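PDB 3WXX: AopB, which is probably a membrane-inserting translocator of the type III secretion system, helping to form the translocon in the host membrane and bound by the chaperone AcrH. Local coordinates for residues B[97-100]-B[101-105]; B[193-196]-B[197-201]; B[206-209]-B[210-214]. All blocks are in the same frame, centred on the assembly; numbering follows the deposited sequence.

Contact 1 of 3, residues B[97-100]-B[101-105]; sequences NQTK and MKEAS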
loop_
_atom_site.group_PDB
_atom_site.type_symbol
_atom_site.label_atom_id
_atom_site.label_comp_id
_atom_site.label_asym_id
_atom_site.label_seq_id
_atom_site.Cartn_x
_atom_site.Cartn_y
_atom_site.Cartn_z
ATOM N N ASN B 97 -0.065 -11.387 -10.137
ATOM C CA ASN B 97 0.483 -10.896 -8.908
ATOM C C ASN B 97 1.920 -11.305 -8.749
ATOM O O ASN B 97 2.759 -10.487 -8.306
ATOM C CB ASN B 97 -0.394 -11.375 -7.726
ATOM C CG ASN B 97 -1.807 -10.831 -7.803
ATOM O OD1 ASN B 97 -2.117 -9.970 -8.652
ATOM N ND2 ASN B 97 -2.678 -11.354 -6.976
ATOM N N GLN B 98 2.232 -12.565 -9.049
ATOM C CA GLN B 98 3.657 -12.977 -9.023
ATOM C C GLN B 98 4.481 -12.080 -9.953
ATOM O O GLN B 98 5.525 -11.596 -9.558
ATOM C CB GLN B 98 3.831 -14.439 -9.382
ATOM C CG GLN B 98 3.464 -15.372 -8.247
ATOM C CD GLN B 98 3.264 -16.833 -8.671
ATOM O OE1 GLN B 98 3.719 -17.255 -9.743
ATOM N NE2 GLN B 98 2.594 -17.619 -7.811
ATOM N N THR B 99 3.953 -11.782 -11.139
ATOM C CA THR B 99 4.670 -10.970 -12.115
ATOM C C THR B 99 4.920 -9.552 -11.615
ATOM O O THR B 99 6.039 -8.986 -11.786
ATOM C CB THR B 99 3.956 -10.989 -13.502
ATOM O OG1 THR B 99 4.077 -12.309 -14.073
ATOM C CG2 THR B 99 4.554 -9.983 -14.477
ATOM N N LYS B 100 3.884 -8.960 -11.019
ATOM C CA LYS B 100 4.003 -7.629 -10.378
ATOM C C LYS B 100 5.150 -7.616 -9.382
ATOM O O LYS B 100 5.918 -6.647 -9.304
ATOM C CB LYS B 100 2.701 -7.266 -9.668
ATOM C CG LYS B 100 1.558 -6.899 -10.617
ATOM C CD LYS B 100 0.260 -6.731 -9.854
ATOM C CE LYS B 100 -0.895 -6.427 -10.781
ATOM N NZ LYS B 100 -2.158 -6.842 -10.099
HETATM N N MSE B 101 5.270 -8.676 -8.589
HETATM C CA MSE B 101 6.307 -8.697 -7.566
HETATM C C MSE B 101 7.643 -8.885 -8.220
HETATM O O MSE B 101 8.636 -8.288 -7.802
HETATM C CB MSE B 101 6.010 -9.776 -6.550
HETATM C CG MSE B 101 4.780 -9.403 -5.743
HETATM SE SE MSE B 101 4.510 -10.736 -4.310
HETATM C CE MSE B 101 5.233 -9.435 -3.075
ATOM N N LYS B 102 7.665 -9.705 -9.260
ATOM C CA LYS B 102 8.879 -9.919 -10.023
ATOM C C LYS B 102 9.343 -8.606 -10.674
ATOM O O LYS B 102 10.474 -8.154 -10.458
ATOM C CB LYS B 102 8.652 -11.007 -11.076
ATOM C CG LYS B 102 9.879 -11.289 -11.936
ATOM C CD LYS B 102 9.619 -12.329 -13.014
ATOM C CE LYS B 102 10.700 -12.321 -14.135
ATOM N NZ LYS B 102 10.440 -11.254 -15.151
ATOM N N GLU B 103 8.440 -7.969 -11.407
ATOM C CA GLU B 103 8.743 -6.705 -12.061
ATOM C C GLU B 103 9.125 -5.592 -11.070
ATOM O O GLU B 103 9.994 -4.770 -11.343
ATOM C CB GLU B 103 7.596 -6.327 -13.023
ATOM C CG GLU B 103 7.750 -7.056 -14.370
ATOM C CD GLU B 103 6.512 -7.149 -15.246
ATOM O OE1 GLU B 103 5.543 -6.385 -15.076
ATOM O OE2 GLU B 103 6.501 -8.026 -16.133
ATOM N N ALA B 104 8.525 -5.602 -9.880
ATOM C CA ALA B 104 8.870 -4.625 -8.847
ATOM C C ALA B 104 10.269 -4.880 -8.276
ATOM O O ALA B 104 11.049 -3.958 -8.075
ATOM C CB ALA B 104 7.835 -4.651 -7.737
ATOM N N SER B 105 10.551 -6.140 -7.979
ATOM C CA SER B 105 11.843 -6.509 -7.496
ATOM C C SER B 105 12.906 -6.096 -8.500
ATOM O O SER B 105 13.843 -5.374 -8.131
ATOM C CB SER B 105 11.885 -7.998 -7.258
ATOM O OG SER B 105 11.003 -8.318 -6.214
#

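Contact 2 of 3, residues B[193-196]-B[197-201]; sequences VSIA and VTFGA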
loop_
_atom_site.group_PDB
_atom_site.type_symbol
_atom_site.label_atom_id
_atom_site.label_comp_id
_atom_site.label_asym_id
_atom_site.label_seq_id
_atom_site.Cartn_x
_atom_site.Cartn_y
_atom_site.Cartn_z
ATOM N N VAL B 193 0.012 -8.577 13.855
ATOM C CA VAL B 193 -1.061 -9.224 14.571
ATOM C C VAL B 193 -2.169 -9.498 13.567
ATOM O O VAL B 193 -2.646 -10.633 13.441
ATOM C CB VAL B 193 -1.566 -8.356 15.740
ATOM C CG1 VAL B 193 -2.778 -8.993 16.392
ATOM C CG2 VAL B 193 -0.466 -8.155 16.775
ATOM N N SER B 194 -2.576 -8.448 12.855
ATOM C CA SER B 194 -3.641 -8.575 11.853
ATOM C C SER B 194 -3.345 -9.741 10.917
ATOM O O SER B 194 -4.264 -10.477 10.573
ATOM C CB SER B 194 -3.808 -7.280 11.053
ATOM O OG SER B 194 -3.352 -6.150 11.799
ATOM N N ILE B 195 -2.081 -9.904 10.479
ATOM C CA ILE B 195 -1.738 -11.041 9.597
ATOM C C ILE B 195 -1.984 -12.330 10.354
ATOM O O ILE B 195 -2.640 -13.234 9.844
ATOM C CB ILE B 195 -0.273 -11.045 9.090
ATOM C CG1 ILE B 195 0.061 -9.849 8.183
ATOM C CG2 ILE B 195 0.019 -12.309 8.298
ATOM C CD1 ILE B 195 -0.630 -9.856 6.837
ATOM N N ALA B 196 -1.494 -12.378 11.595
ATOM C CA ALA B 196 -1.640 -13.559 12.436
ATOM C C ALA B 196 -3.084 -13.967 12.467
ATOM O O ALA B 196 -3.419 -15.111 12.175
ATOM C CB ALA B 196 -1.154 -13.290 13.838
ATOM N N VAL B 197 -3.946 -13.000 12.763
ATOM C CA VAL B 197 -5.403 -13.224 12.786
ATOM C C VAL B 197 -5.953 -13.717 11.445
ATOM O O VAL B 197 -6.594 -14.750 11.389
ATOM C CB VAL B 197 -6.158 -11.933 13.182
ATOM C CG1 VAL B 197 -7.640 -12.035 12.839
ATOM C CG2 VAL B 197 -5.949 -11.629 14.668
ATOM N N THR B 198 -5.708 -12.953 10.383
ATOM C CA THR B 198 -6.329 -13.200 9.082
ATOM C C THR B 198 -5.806 -14.470 8.394
ATOM O O THR B 198 -6.541 -15.131 7.689
ATOM C CB THR B 198 -6.079 -12.027 8.088
ATOM O OG1 THR B 198 -6.281 -10.738 8.703
ATOM C CG2 THR B 198 -6.973 -12.173 6.877
ATOM N N PHE B 199 -4.510 -14.748 8.520
ATOM C CA PHE B 199 -3.874 -15.852 7.797
ATOM C C PHE B 199 -3.165 -16.682 8.854
ATOM O O PHE B 199 -3.392 -16.468 10.054
ATOM C CB PHE B 199 -2.887 -15.319 6.756
ATOM C CG PHE B 199 -3.464 -14.260 5.852
ATOM C CD1 PHE B 199 -4.146 -14.604 4.696
ATOM C CD2 PHE B 199 -3.313 -12.904 6.147
ATOM C CE1 PHE B 199 -4.696 -13.628 3.872
ATOM C CE2 PHE B 199 -3.861 -11.926 5.322
ATOM C CZ PHE B 199 -4.559 -12.285 4.189
ATOM N N GLY B 200 -2.314 -17.623 8.456
ATOM C CA GLY B 200 -1.475 -18.329 9.453
ATOM C C GLY B 200 -0.866 -17.468 10.578
ATOM O O GLY B 200 -0.904 -16.231 10.536
ATOM N N ALA B 201 -0.356 -18.104 11.626
ATOM C CA ALA B 201 0.540 -17.399 12.544
ATOM C C ALA B 201 1.972 -17.665 12.137
ATOM O O ALA B 201 2.884 -16.949 12.540
ATOM C CB ALA B 201 0.315 -17.795 13.982
#

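Contact 3 of 3, residues B[206-209]-B[210-214]; sequences TAMK and AVKFA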
loop_
_atom_site.group_PDB
_atom_site.type_symbol
_atom_site.label_atom_id
_atom_site.label_comp_id
_atom_site.label_asym_id
_atom_site.label_seq_id
_atom_site.Cartn_x
_atom_site.Cartn_y
_atom_site.Cartn_z
ATOM N N THR B 206 6.692 -15.185 9.555
ATOM C CA THR B 206 7.411 -14.859 8.316
ATOM C C THR B 206 7.347 -13.367 8.020
ATOM O O THR B 206 8.335 -12.759 7.591
ATOM C CB THR B 206 6.802 -15.614 7.123
ATOM O OG1 THR B 206 6.967 -17.011 7.313
ATOM C CG2 THR B 206 7.488 -15.268 5.816
ATOM N N ALA B 207 6.166 -12.788 8.211
ATOM C CA ALA B 207 5.978 -11.374 7.975
ATOM C C ALA B 207 6.891 -10.574 8.899
ATOM O O ALA B 207 7.489 -9.568 8.481
ATOM C CB ALA B 207 4.513 -10.994 8.160
HETATM N N MSE B 208 7.032 -11.042 10.133
HETATM C CA MSE B 208 7.926 -10.392 11.101
HETATM C C MSE B 208 9.370 -10.509 10.646
HETATM O O MSE B 208 10.104 -9.545 10.608
HETATM C CB MSE B 208 7.707 -10.979 12.502
HETATM C CG MSE B 208 8.539 -10.290 13.582
HETATM SE SE MSE B 208 7.806 -8.509 13.945
HETATM C CE MSE B 208 9.144 -7.302 13.119
ATOM N N LYS B 209 9.775 -11.689 10.277
ATOM C CA LYS B 209 11.079 -11.871 9.712
ATOM C C LYS B 209 11.304 -10.952 8.490
ATOM O O LYS B 209 12.315 -10.261 8.420
ATOM C CB LYS B 209 11.202 -13.333 9.362
ATOM C CG LYS B 209 12.503 -13.777 8.758
ATOM C CD LYS B 209 12.263 -15.124 7.994
ATOM C CE LYS B 209 11.707 -14.899 6.574
ATOM N NZ LYS B 209 11.375 -16.183 5.887
ATOM N N ALA B 210 10.333 -10.892 7.586
ATOM C CA ALA B 210 10.435 -10.065 6.422
ATOM C C ALA B 210 10.696 -8.641 6.806
ATOM O O ALA B 210 11.612 -7.998 6.257
ATOM C CB ALA B 210 9.164 -10.127 5.600
ATOM N N VAL B 211 9.856 -8.114 7.682
ATOM C CA VAL B 211 10.003 -6.710 8.109
ATOM C C VAL B 211 11.341 -6.470 8.788
ATOM O O VAL B 211 12.004 -5.474 8.525
ATOM C CB VAL B 211 8.893 -6.288 9.080
ATOM C CG1 VAL B 211 9.197 -4.906 9.657
ATOM C CG2 VAL B 211 7.543 -6.255 8.358
ATOM N N LYS B 212 11.757 -7.431 9.611
ATOM C CA LYS B 212 13.043 -7.404 10.290
ATOM C C LYS B 212 14.184 -7.199 9.306
ATOM O O LYS B 212 14.964 -6.281 9.425
ATOM C CB LYS B 212 13.276 -8.749 10.967
ATOM C CG LYS B 212 13.787 -8.668 12.373
ATOM C CD LYS B 212 12.644 -8.538 13.364
ATOM C CE LYS B 212 13.082 -8.223 14.807
ATOM N NZ LYS B 212 14.556 -8.071 15.068
ATOM N N PHE B 213 14.258 -8.069 8.308
ATOM C CA PHE B 213 15.370 -8.077 7.400
ATOM C C PHE B 213 15.283 -6.970 6.374
ATOM O O PHE B 213 16.300 -6.477 5.935
ATOM C CB PHE B 213 15.485 -9.451 6.737
ATOM C CG PHE B 213 15.987 -10.537 7.670
ATOM C CD1 PHE B 213 16.120 -10.313 9.061
ATOM C CD2 PHE B 213 16.310 -11.802 7.165
ATOM C CE1 PHE B 213 16.574 -11.317 9.902
ATOM C CE2 PHE B 213 16.769 -12.807 8.000
ATOM C CZ PHE B 213 16.899 -12.566 9.369
ATOM N N ALA B 214 14.087 -6.564 5.976
ATOM C CA ALA B 214 13.931 -5.396 5.098
ATOM C C ALA B 214 14.412 -4.149 5.817
ATOM O O ALA B 214 15.006 -3.235 5.243
ATOM C CB ALA B 214 12.495 -5.230 4.734
#

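Contact 1 of 3, residues B[97-100]-B[101-105]
With chi1 at -69°, T99 holds OG1 beside its backbone N and CG2 anti to it, while E103 runs extended beyond CG; the two side chains therefore lie alongside each other, one helical turn apart and pointing the same way. The methyl of T99 comes up against the carboxylate of E103, with T99 CG2 3.5 Å from E103 CD, E103 OE2 being nearer the methyl than OE1. The hydroxyl of T99 turns from this pair and makes a weak hydrogen bond to D95 O. Behind the side chains runs regular alpha-helical i to i+4 bonding, such as K102 N to Q98 O at 2.9 Å, with E103 N to T99 O and A104 N to K100 O following. On the buried side, selenomethionine M101 lays its CG 3.4 Å from N97 O before its end leads off toward I135 and A143 of helix 126-151 and Y58 of the AcrH chain. One turn on, S105 OG reaches M101 O at 2.9 Å; S105 N reaches the same oxygen from the other face of the carbonyl plane. K100 stretches back along the helix, fully extended beyond CG, so that K100 NZ comes within 3.4 Å of N97 OD1, a weak hydrogen bond, and also donates to Y58 O of the AcrH chain. N97 ND2 and Q98 NE2 donate to G12 O and D11 O of that chain, while K102 NZ pairs with E106. This piece of helix 91-113, in a predicted coiled coil, is thus divided by chemistry: the amides and the K100 ammonium supply donors to chaperone carbonyls, whereas M101 contributes an apolar surface facing both proteins.

Contact 2 of 3, residues B[193-196]-B[197-201]
I195 meets F199 obliquely: I195 CG2 is 4.0 Å from F199 CD2, and I195 CD1 sits 4.1 Å from F199 CE2, so both branches meet the ring at its CD2 and CE2 atoms, on the side away from T198 CG2. I195 O lies at the ring edge, near its plane, and accepts a hydrogen bond from F199 N at 2.7 Å. T198 CG2 rests 3.5 Å above one face of the F199 ring, displaced toward the rim. T198 turns its hydroxyl beside its own backbone N (chi1 -45°), bringing T198 OG1 2.8 Å from S194 O; T198 N donates to that oxygen from the opposite face of the carbonyl plane. F199 is the first residue to leave helical geometry. Farther out, I195 packs on A144 and M148 of helix 126-151, and F199 on L9 of the AcrH chain. S194 OG bonds back to V190 O. The turn out of helix 179-198 thus combines a backbone oxygen, S194 O, that accepts two hydrogen bonds from T198 with an aromatic ring placed between the helix and the chaperone, within the C-terminal part of a predicted transmembrane segment, which the helix does not span unbroken.

Contact 3 of 3, residues B[206-209]-B[210-214]
K212 leaves the helix across the backbone of the preceding turn: its CB lies against K209 O and M208 O, and K212 CG is 4.2 Å from M208 O. With chi1 at an unstaggered -135° and a bend at chi2, K212 CD comes 3.7 Å from CE of selenomethionine M208, while CE and NZ of the lysine continue away from the preceding turn; the modelled end of this lysine is uncertain. M208 in turn starts anti to its backbone N (chi1 -176°) and folds back at chi2 and chi3, so its side chain crosses those of K212 and V211, and its methyl M208 CE lies 4.2 Å from V211 CB. V211 points its CG2 at A207 O, 3.3 Å away, and packs on I188 of helix 179-198, which M208 also touches through I192. On another flank, the aliphatic CG of K209 sits over one face of the F213 ring, 4.4 Å from F213 CE2. Under all this the backbone pairs i to i+4, as in K212 N to M208 O at 2.9 Å. A207 and A210 offer small buried faces to V141 and A138 of helix 126-151, and T206 OG1 bonds to S202 O and to E6 of the AcrH chain. M208, K209, K212 and F213 also touch a crystal neighbour, and their conformations may owe something to the lattice. Here the buried alanines and V211 pack on neighbouring helices, joined by M208 and F213 at the partly or fully exposed margin, while both lysines are exposed and use methylene carbons for their apolar contacts.

In the fold
The contacts are short local pieces, two within helices 91-113 and 201-217 and one at the C-terminal end of helix 179-198, in the central, chaperone-bound part of AopB, within the SseC-like family region. Contacts 2 and 3 sit on consecutive helices, their centres 14 Å apart and nearest atoms about 5 Å. Contact 1 lies farther off, its centre 23 Å from that of contact 2 and 18 Å from that of contact 3, with nearest atoms about 11 and 10 Å away. None touches another directly; helix 126-151 bridges them, meeting side chains from all three. AcrH also reaches all three, most extensively at contact 1, consistent with a chaperone shielding a translocator before secretion.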